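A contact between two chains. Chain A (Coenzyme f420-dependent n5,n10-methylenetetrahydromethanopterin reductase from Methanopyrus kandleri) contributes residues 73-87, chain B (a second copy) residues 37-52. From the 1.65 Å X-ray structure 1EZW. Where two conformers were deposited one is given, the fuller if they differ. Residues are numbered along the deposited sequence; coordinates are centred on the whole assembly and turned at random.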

ATOM      1  N   PRO A  73     -20.716   5.083 -18.638  1.00 18.42           N
ATOM      2  CA  PRO A  73     -21.143   5.145 -17.249  1.00 19.27           C
ATOM      3  C   PRO A  73     -21.007   3.853 -16.452  1.00 18.85           C
ATOM      4  O   PRO A  73     -20.845   3.909 -15.236  1.00 16.33           O
ATOM      5  CB  PRO A  73     -22.589   5.673 -17.358  1.00 21.16           C
ATOM      6  CG  PRO A  73     -23.010   5.278 -18.709  1.00 21.05           C
ATOM      7  CD  PRO A  73     -21.793   5.594 -19.528  1.00 19.87           C
ATOM      8  N   LEU A  74     -21.023   2.686 -17.122  1.00 16.93           N
ATOM      9  CA  LEU A  74     -20.873   1.425 -16.410  1.00 17.25           C
ATOM     10  C   LEU A  74     -19.409   1.296 -15.969  1.00 15.89           C
ATOM     11  O   LEU A  74     -19.134   0.651 -14.968  1.00 16.93           O
ATOM     12  CB  LEU A  74     -21.243   0.222 -17.302  1.00 16.89           C
ATOM     13  CG  LEU A  74     -22.764   0.066 -17.484  1.00 17.47           C
ATOM     14  CD1 LEU A  74     -23.037  -1.014 -18.583  1.00 18.18           C
ATOM     15  CD2 LEU A  74     -23.416  -0.366 -16.141  1.00 18.24           C
ATOM     16  N   ILE A  75     -18.490   1.876 -16.747  1.00 15.84           N
ATOM     17  CA  ILE A  75     -17.069   1.871 -16.348  1.00 15.80           C
ATOM     18  C   ILE A  75     -16.896   2.833 -15.139  1.00 15.59           C
ATOM     19  O   ILE A  75     -16.193   2.517 -14.163  1.00 15.04           O
ATOM     20  CB  ILE A  75     -16.183   2.275 -17.510  1.00 15.35           C
ATOM     21  CG1 ILE A  75     -16.191   1.144 -18.558  1.00 17.18           C
ATOM     22  CG2 ILE A  75     -14.753   2.574 -17.026  1.00 16.30           C
ATOM     23  CD1 ILE A  75     -15.636  -0.186 -18.018  1.00 17.59           C
ATOM     24  N   THR A  76     -17.519   4.005 -15.195  1.00 15.59           N
ATOM     25  CA  THR A  76     -17.439   4.901 -14.038  1.00 15.15           C
ATOM     26  C   THR A  76     -18.035   4.193 -12.801  1.00 16.07           C
ATOM     27  O   THR A  76     -17.463   4.249 -11.714  1.00 14.82           O
ATOM     28  CB  THR A  76     -18.201   6.222 -14.340  1.00 15.84           C
ATOM     29  OG1 THR A  76     -17.500   6.931 -15.368  1.00 15.68           O
ATOM     30  CG2 THR A  76     -18.288   7.084 -13.064  1.00 16.20           C
ATOM     31  N   ALA A  77     -19.189   3.506 -12.952  1.00 14.51           N
ATOM     32  CA  ALA A  77     -19.783   2.792 -11.822  1.00 13.69           C
ATOM     33  C   ALA A  77     -18.776   1.774 -11.227  1.00 15.12           C
ATOM     34  O   ALA A  77     -18.608   1.677 -10.004  1.00 15.26           O
ATOM     35  CB  ALA A  77     -21.064   2.066 -12.266  1.00 14.91           C
ATOM     36  N   SER A  78     -18.190   0.962 -12.107  1.00 13.83           N
ATOM     37  CA  SER A  78     -17.193  -0.001 -11.668  1.00 14.53           C
ATOM     38  C   SER A  78     -16.053   0.698 -10.897  1.00 14.70           C
ATOM     39  O   SER A  78     -15.652   0.205  -9.812  1.00 15.26           O
ATOM     40  CB  SER A  78     -16.607  -0.742 -12.891  1.00 15.45           C
ATOM     41  OG  SER A  78     -15.560  -1.639 -12.480  1.00 15.46           O
ATOM     42  N   ASN A  79     -15.521   1.808 -11.442  1.00 14.75           N
ATOM     43  CA  ASN A  79     -14.444   2.562 -10.752  1.00 15.93           C
ATOM     44  C   ASN A  79     -14.881   2.935  -9.340  1.00 14.77           C
ATOM     45  O   ASN A  79     -14.156   2.688  -8.375  1.00 15.33           O
ATOM     46  CB  ASN A  79     -14.091   3.861 -11.462  1.00 16.93           C
ATOM     47  CG  ASN A  79     -13.383   3.632 -12.740  1.00 21.08           C
ATOM     48  OD1 ASN A  79     -12.911   2.539 -12.975  1.00 21.86           O
ATOM     49  ND2 ASN A  79     -13.264   4.671 -13.578  1.00 22.42           N
ATOM     50  N   ILE A  80     -16.075   3.521  -9.224  1.00 16.64           N
ATOM     51  CA  ILE A  80     -16.554   3.935  -7.910  1.00 15.08           C
ATOM     52  C   ILE A  80     -16.746   2.765  -6.963  1.00 15.48           C
ATOM     53  O   ILE A  80     -16.328   2.842  -5.776  1.00 14.45           O
ATOM     54  CB  ILE A  80     -17.868   4.759  -8.049  1.00 16.23           C
ATOM     55  CG1 ILE A  80     -17.575   6.001  -8.887  1.00 16.16           C
ATOM     56  CG2 ILE A  80     -18.474   5.028  -6.670  1.00 17.72           C
ATOM     57  CD1 ILE A  80     -16.562   6.967  -8.269  1.00 19.19           C
ATOM     58  N   ALA A  81     -17.331   1.657  -7.430  1.00 15.24           N
ATOM     59  CA  ALA A  81     -17.498   0.525  -6.565  1.00 13.44           C
ATOM     60  C   ALA A  81     -16.129  -0.036  -6.111  1.00 13.78           C
ATOM     61  O   ALA A  81     -15.987  -0.481  -4.975  1.00 14.01           O
ATOM     62  CB  ALA A  81     -18.305  -0.577  -7.266  1.00 14.14           C
ATOM     63  N   THR A  82     -15.144   0.025  -7.003  1.00 13.95           N
ATOM     64  CA  THR A  82     -13.801  -0.533  -6.713  1.00 13.64           C
ATOM     65  C   THR A  82     -13.102   0.338  -5.672  1.00 14.59           C
ATOM     66  O   THR A  82     -12.557  -0.182  -4.709  1.00 15.37           O
ATOM     67  CB  THR A  82     -12.986  -0.641  -8.014  1.00 15.41           C
ATOM     68  OG1 THR A  82     -13.714  -1.474  -8.934  1.00 13.28           O
ATOM     69  CG2 THR A  82     -11.585  -1.307  -7.765  1.00 13.69           C
ATOM     70  N   LEU A  83     -13.098   1.653  -5.913  1.00 14.95           N
ATOM     71  CA  LEU A  83     -12.514   2.596  -4.955  1.00 14.06           C
ATOM     72  C   LEU A  83     -13.223   2.426  -3.618  1.00 14.82           C
ATOM     73  O   LEU A  83     -12.570   2.435  -2.574  1.00 14.24           O
ATOM     74  CB  LEU A  83     -12.709   4.024  -5.413  1.00 14.28           C
ATOM     75  CG  LEU A  83     -12.150   5.114  -4.485  1.00 17.05           C
ATOM     76  CD1 LEU A  83     -10.640   4.908  -4.223  1.00 17.84           C
ATOM     77  CD2 LEU A  83     -12.339   6.464  -5.171  1.00 18.35           C
ATOM     78  N   ASP A  84     -14.555   2.286  -3.614  1.00 13.85           N
ATOM     79  CA  ASP A  84     -15.257   2.124  -2.329  1.00 14.34           C
ATOM     80  C   ASP A  84     -14.820   0.854  -1.584  1.00 15.17           C
ATOM     81  O   ASP A  84     -14.594   0.858  -0.365  1.00 15.12           O
ATOM     82  CB  ASP A  84     -16.773   2.029  -2.555  1.00 14.18           C
ATOM     83  CG  ASP A  84     -17.544   2.257  -1.285  1.00 16.91           C
ATOM     84  OD1 ASP A  84     -18.370   1.396  -0.923  1.00 16.57           O
ATOM     85  OD2 ASP A  84     -17.281   3.319  -0.651  1.00 15.07           O
ATOM     86  N   TRP A  85     -14.715  -0.252  -2.311  1.00 14.10           N
ATOM     87  CA  TRP A  85     -14.333  -1.498  -1.679  1.00 13.84           C
ATOM     88  C   TRP A  85     -12.894  -1.405  -1.125  1.00 13.44           C
ATOM     89  O   TRP A  85     -12.623  -1.746   0.043  1.00 14.16           O
ATOM     90  CB  TRP A  85     -14.446  -2.648  -2.702  1.00 13.90           C
ATOM     91  CG  TRP A  85     -14.313  -3.990  -2.042  1.00 13.59           C
ATOM     92  CD1 TRP A  85     -15.345  -4.820  -1.623  1.00 15.07           C
ATOM     93  CD2 TRP A  85     -13.093  -4.651  -1.696  1.00 14.55           C
ATOM     94  NE1 TRP A  85     -14.815  -5.960  -1.035  1.00 15.82           N
ATOM     95  CE2 TRP A  85     -13.445  -5.877  -1.067  1.00 14.28           C
ATOM     96  CE3 TRP A  85     -11.732  -4.328  -1.843  1.00 14.39           C
ATOM     97  CZ2 TRP A  85     -12.476  -6.783  -0.593  1.00 15.44           C
ATOM     98  CZ3 TRP A  85     -10.773  -5.219  -1.360  1.00 14.49           C
ATOM     99  CH2 TRP A  85     -11.145  -6.433  -0.744  1.00 15.37           C
ATOM    100  N   ILE A  86     -11.954  -0.982  -1.961  1.00 12.39           N
ATOM    101  CA  ILE A  86     -10.577  -0.879  -1.504  1.00 12.02           C
ATOM    102  C   ILE A  86     -10.382   0.069  -0.315  1.00 12.97           C
ATOM    103  O   ILE A  86      -9.579  -0.210   0.571  1.00 14.67           O
ATOM    104  CB  ILE A  86      -9.669  -0.453  -2.680  1.00 13.25           C
ATOM    105  CG1 ILE A  86      -9.647  -1.615  -3.700  1.00 14.69           C
ATOM    106  CG2 ILE A  86      -8.226  -0.239  -2.181  1.00 13.88           C
ATOM    107  CD1 ILE A  86      -8.929  -1.286  -5.010  1.00 14.87           C
ATOM    108  N   SER A  87     -11.162   1.166  -0.279  1.00 12.53           N
ATOM    109  CA  SER A  87     -11.049   2.155   0.795  1.00 13.18           C
ATOM    110  C   SER A  87     -11.856   1.776   2.039  1.00 13.78           C
ATOM    111  O   SER A  87     -11.832   2.536   3.005  1.00 14.61           O
ATOM    112  CB  SER A  87     -11.503   3.539   0.323  1.00 13.58           C
ATOM    113  OG  SER A  87     -12.918   3.528   0.089  1.00 13.67           O
TER
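Chain B (37-52) CDHYNNYSYMGVLTLA

A helix offers a partner chain few free backbone groups, so a segment that docks on it often relies on short hydroxyl side chains to anchor its own backbone while larger side chains pack around them. The contact between two copies of this reductase is a compact example. Chain A presents a helix, residues 73-86. Chain B runs along it first as a loop, with a type I turn from H39(B) to N42(B), and then as a helix beginning at Y45(B). Both stretches advance in the same general sense: the two helix directions differ by 33°, and their axes approach to 9.2 Å.

Y40(B), which gives up the most surface, lies within the turn, its CA 5.1 Å from that of I75(A). Its ring receives L74(A) CD1 over one face, 4.1 Å from the ring centroid, while I75(A) CD1 packs 3.7 Å from Y40(B) CB. Next comes Y43(B), extended in backbone and followed by the similarly extended S44(B). The Y43(B) ring meets W85(A) obliquely, with planes at 58°, and Y43(B) OH sits over one face of the indole, 3.4 Å from W85(A) CD1.

Between these aromatic contacts lie the polar anchors. S78(A) OG donates to N42(B) O at 2.8 Å and accepts from a water that also donates to H39(B) O. One helical turn on, T82(A) OG1 accepts from S44(B) N at 2.9 Å, nearly linearly, and spends its own proton on S78(A) O, 2.7 Å away. S44(B) then caps its helix through a weak bond from G47(B) N to S44(B) OG, 3.3 Å long. Glycine suits the close approach that follows: T82(A) CG2 is 3.9 Å from G47(B) CA, and a CB there would clash with that methyl. Beyond it, I86(A) CD1 reaches L51(B) CD2 at 4.3 Å.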

ATOM      1  N   CYS B  37      -8.185  -8.635 -16.675  0.60 20.37           N
ATOM      2  CA  CYS B  37      -9.224  -8.347 -17.664  0.60 22.11           C
ATOM      3  C   CYS B  37      -9.960  -7.046 -17.384  0.60 21.50           C
ATOM      4  O   CYS B  37     -10.017  -6.579 -16.244  0.60 21.27           O
ATOM      5  CB  CYS B  37     -10.216  -9.495 -17.689  0.60 25.64           C
ATOM      6  SG  CYS B  37      -9.344 -11.036 -17.761  0.60 32.60           S
ATOM      7  N   ASP B  38     -10.505  -6.455 -18.444  1.00 19.26           N
ATOM      8  CA  ASP B  38     -11.225  -5.191 -18.326  1.00 18.32           C
ATOM      9  C   ASP B  38     -12.679  -5.331 -18.727  1.00 18.00           C
ATOM     10  O   ASP B  38     -13.004  -5.190 -19.919  1.00 19.01           O
ATOM     11  CB  ASP B  38     -10.507  -4.116 -19.201  1.00 17.03           C
ATOM     12  CG  ASP B  38     -11.309  -2.829 -19.339  1.00 16.96           C
ATOM     13  OD1 ASP B  38     -11.969  -2.478 -18.349  1.00 16.97           O
ATOM     14  OD2 ASP B  38     -11.262  -2.194 -20.419  1.00 16.55           O
ATOM     15  N   HIS B  39     -13.557  -5.645 -17.763  0.70 18.38           N
ATOM     16  CA  HIS B  39     -15.009  -5.796 -18.029  0.70 17.96           C
ATOM     17  C   HIS B  39     -15.736  -4.977 -16.968  0.70 16.97           C
ATOM     18  O   HIS B  39     -15.452  -5.157 -15.782  0.70 15.64           O
ATOM     19  CB  HIS B  39     -15.443  -7.269 -17.910  0.70 21.15           C
ATOM     20  CG  HIS B  39     -14.961  -8.135 -19.033  0.70 22.70           C
ATOM     21  ND1 HIS B  39     -15.189  -9.495 -19.081  0.70 24.48           N
ATOM     22  CD2 HIS B  39     -14.277  -7.826 -20.162  0.70 24.24           C
ATOM     23  CE1 HIS B  39     -14.663  -9.985 -20.190  0.70 24.58           C
ATOM     24  NE2 HIS B  39     -14.102  -8.993 -20.862  0.70 25.44           N
ATOM     25  N   TYR B  40     -16.691  -4.129 -17.387  1.00 16.55           N
ATOM     26  CA  TYR B  40     -17.393  -3.239 -16.463  1.00 17.03           C
ATOM     27  C   TYR B  40     -18.054  -3.981 -15.305  1.00 16.23           C
ATOM     28  O   TYR B  40     -18.252  -3.408 -14.222  1.00 16.38           O
ATOM     29  CB  TYR B  40     -18.474  -2.426 -17.226  1.00 17.50           C
ATOM     30  CG  TYR B  40     -19.731  -3.247 -17.411  1.00 19.01           C
ATOM     31  CD1 TYR B  40     -20.704  -3.287 -16.401  1.00 16.63           C
ATOM     32  CD2 TYR B  40     -19.819  -4.186 -18.464  1.00 17.78           C
ATOM     33  CE1 TYR B  40     -21.712  -4.250 -16.393  1.00 18.26           C
ATOM     34  CE2 TYR B  40     -20.840  -5.164 -18.466  1.00 18.78           C
ATOM     35  CZ  TYR B  40     -21.759  -5.200 -17.434  1.00 19.02           C
ATOM     36  OH  TYR B  40     -22.668  -6.240 -17.355  1.00 20.54           O
ATOM     37  N   ASN B  41     -18.406  -5.258 -15.509  1.00 16.20           N
ATOM     38  CA  ASN B  41     -19.118  -5.957 -14.449  1.00 17.20           C
ATOM     39  C   ASN B  41     -18.250  -6.380 -13.281  1.00 16.94           C
ATOM     40  O   ASN B  41     -18.748  -6.742 -12.230  1.00 15.77           O
ATOM     41  CB  ASN B  41     -19.863  -7.194 -15.002  1.00 18.05           C
ATOM     42  CG  ASN B  41     -18.971  -8.105 -15.812  1.00 20.28           C
ATOM     43  OD1 ASN B  41     -18.342  -7.681 -16.763  1.00 21.79           O
ATOM     44  ND2 ASN B  41     -18.943  -9.371 -15.453  1.00 25.69           N
ATOM     45  N   ASN B  42     -16.942  -6.314 -13.469  1.00 15.89           N
ATOM     46  CA  ASN B  42     -16.017  -6.737 -12.416  1.00 16.02           C
ATOM     47  C   ASN B  42     -15.343  -5.519 -11.828  1.00 16.07           C
ATOM     48  O   ASN B  42     -15.678  -4.394 -12.208  1.00 15.54           O
ATOM     49  CB  ASN B  42     -14.981  -7.673 -13.024  1.00 17.21           C
ATOM     50  CG  ASN B  42     -15.621  -8.987 -13.467  1.00 19.72           C
ATOM     51  OD1 ASN B  42     -16.444  -9.527 -12.749  1.00 20.41           O
ATOM     52  ND2 ASN B  42     -15.235  -9.493 -14.618  1.00 22.24           N
ATOM     53  N   TYR B  43     -14.411  -5.734 -10.894  1.00 14.29           N
ATOM     54  CA  TYR B  43     -13.708  -4.579 -10.324  1.00 14.79           C
ATOM     55  C   TYR B  43     -12.840  -3.981 -11.453  1.00 15.74           C
ATOM     56  O   TYR B  43     -12.416  -4.661 -12.391  1.00 17.67           O
ATOM     57  CB  TYR B  43     -12.882  -5.002  -9.108  1.00 13.92           C
ATOM     58  CG  TYR B  43     -13.734  -5.357  -7.925  1.00 15.06           C
ATOM     59  CD1 TYR B  43     -13.955  -6.693  -7.571  1.00 15.69           C
ATOM     60  CD2 TYR B  43     -14.334  -4.333  -7.157  1.00 15.86           C
ATOM     61  CE1 TYR B  43     -14.764  -7.022  -6.456  1.00 15.63           C
ATOM     62  CE2 TYR B  43     -15.124  -4.632  -6.060  1.00 15.49           C
ATOM     63  CZ  TYR B  43     -15.337  -5.977  -5.716  1.00 17.62           C
ATOM     64  OH  TYR B  43     -16.126  -6.254  -4.628  1.00 18.52           O
ATOM     65  N   SER B  44     -12.596  -2.686 -11.380  0.60 15.32           N
ATOM     66  CA  SER B  44     -11.907  -2.009 -12.465  0.60 15.13           C
ATOM     67  C   SER B  44     -10.452  -2.351 -12.498  0.60 15.09           C
ATOM     68  O   SER B  44      -9.815  -2.512 -11.464  0.60 15.61           O
ATOM     69  CB  SER B  44     -12.105  -0.502 -12.353  0.60 17.17           C
ATOM     70  OG  SER B  44     -11.414   0.027 -11.237  0.60 18.70           O
ATOM     71  N   TYR B  45      -9.928  -2.464 -13.712  1.00 15.37           N
ATOM     72  CA  TYR B  45      -8.536  -2.868 -13.867  1.00 16.66           C
ATOM     73  C   TYR B  45      -7.594  -1.858 -13.235  1.00 16.86           C
ATOM     74  O   TYR B  45      -6.572  -2.267 -12.677  1.00 17.16           O
ATOM     75  CB  TYR B  45      -8.168  -3.155 -15.346  1.00 17.27           C
ATOM     76  CG  TYR B  45      -7.856  -1.956 -16.241  1.00 16.40           C
ATOM     77  CD1 TYR B  45      -6.641  -1.239 -16.131  1.00 16.12           C
ATOM     78  CD2 TYR B  45      -8.766  -1.560 -17.202  1.00 16.28           C
ATOM     79  CE1 TYR B  45      -6.355  -0.189 -16.944  1.00 17.20           C
ATOM     80  CE2 TYR B  45      -8.489  -0.483 -18.053  1.00 15.20           C
ATOM     81  CZ  TYR B  45      -7.291   0.188 -17.920  1.00 16.19           C
ATOM     82  OH  TYR B  45      -6.988   1.218 -18.739  1.00 16.59           O
ATOM     83  N   MET B  46      -7.897  -0.561 -13.306  1.00 16.76           N
ATOM     84  CA  MET B  46      -7.030   0.444 -12.716  1.00 16.90           C
ATOM     85  C   MET B  46      -6.998   0.300 -11.197  1.00 16.12           C
ATOM     86  O   MET B  46      -5.930   0.407 -10.591  1.00 16.85           O
ATOM     87  CB  MET B  46      -7.484   1.872 -13.084  1.00 20.44           C
ATOM     88  CG  MET B  46      -6.788   2.443 -14.298  1.00 24.40           C
ATOM     89  SD  MET B  46      -4.984   2.313 -14.196  1.00 23.33           S
ATOM     90  CE  MET B  46      -4.359   3.603 -13.048  1.00 27.08           C
ATOM     91  N   GLY B  47      -8.134   0.039 -10.574  1.00 14.67           N
ATOM     92  CA  GLY B  47      -8.108  -0.110  -9.117  1.00 14.83           C
ATOM     93  C   GLY B  47      -7.354  -1.360  -8.688  1.00 14.92           C
ATOM     94  O   GLY B  47      -6.488  -1.303  -7.803  1.00 15.32           O
ATOM     95  N   VAL B  48      -7.685  -2.493  -9.320  1.00 14.10           N
ATOM     96  CA  VAL B  48      -7.061  -3.760  -8.994  1.00 12.79           C
ATOM     97  C   VAL B  48      -5.558  -3.735  -9.331  1.00 14.23           C
ATOM     98  O   VAL B  48      -4.741  -4.203  -8.535  1.00 15.50           O
ATOM     99  CB  VAL B  48      -7.771  -4.909  -9.759  1.00 16.09           C
ATOM    100  CG1 VAL B  48      -7.033  -6.251  -9.533  1.00 17.74           C
ATOM    101  CG2 VAL B  48      -9.212  -5.009  -9.272  1.00 15.99           C
ATOM    102  N   LEU B  49      -5.178  -3.224 -10.506  1.00 13.30           N
ATOM    103  CA  LEU B  49      -3.736  -3.202 -10.812  1.00 15.35           C
ATOM    104  C   LEU B  49      -2.937  -2.204  -9.980  1.00 15.77           C
ATOM    105  O   LEU B  49      -1.765  -2.442  -9.713  1.00 15.39           O
ATOM    106  CB  LEU B  49      -3.524  -2.954 -12.309  1.00 15.16           C
ATOM    107  CG  LEU B  49      -3.910  -4.138 -13.211  1.00 16.08           C
ATOM    108  CD1 LEU B  49      -3.931  -3.604 -14.664  1.00 16.75           C
ATOM    109  CD2 LEU B  49      -2.945  -5.286 -13.061  1.00 17.16           C
ATOM    110  N   THR B  50      -3.551  -1.103  -9.555  1.00 15.39           N
ATOM    111  CA  THR B  50      -2.840  -0.171  -8.698  1.00 13.79           C
ATOM    112  C   THR B  50      -2.613  -0.850  -7.341  1.00 13.86           C
ATOM    113  O   THR B  50      -1.525  -0.780  -6.772  1.00 13.20           O
ATOM    114  CB  THR B  50      -3.627   1.148  -8.535  1.00 15.12           C
ATOM    115  OG1 THR B  50      -3.719   1.786  -9.815  1.00 15.58           O
ATOM    116  CG2 THR B  50      -2.840   2.102  -7.613  1.00 14.68           C
ATOM    117  N   LEU B  51      -3.624  -1.553  -6.848  1.00 13.51           N
ATOM    118  CA  LEU B  51      -3.454  -2.264  -5.570  1.00 13.42           C
ATOM    119  C   LEU B  51      -2.380  -3.361  -5.770  1.00 13.43           C
ATOM    120  O   LEU B  51      -1.494  -3.545  -4.943  1.00 14.08           O
ATOM    121  CB  LEU B  51      -4.761  -2.919  -5.169  1.00 14.49           C
ATOM    122  CG  LEU B  51      -4.763  -3.697  -3.850  1.00 15.13           C
ATOM    123  CD1 LEU B  51      -4.432  -2.747  -2.662  1.00 17.35           C
ATOM    124  CD2 LEU B  51      -6.125  -4.329  -3.697  1.00 16.04           C
ATOM    125  N   ALA B  52      -2.441  -4.082  -6.888  1.00 14.58           N
ATOM    126  CA  ALA B  52      -1.409  -5.113  -7.110  1.00 14.23           C
ATOM    127  C   ALA B  52      -0.029  -4.487  -7.223  1.00 14.35           C
ATOM    128  O   ALA B  52       0.983  -5.103  -6.769  1.00 15.41           O
ATOM    129  CB  ALA B  52      -1.738  -5.928  -8.411  1.00 14.99           C
TER
HETATM  130  O   HOH W   1     -14.313  -2.233 -14.909  1.00 28.45           O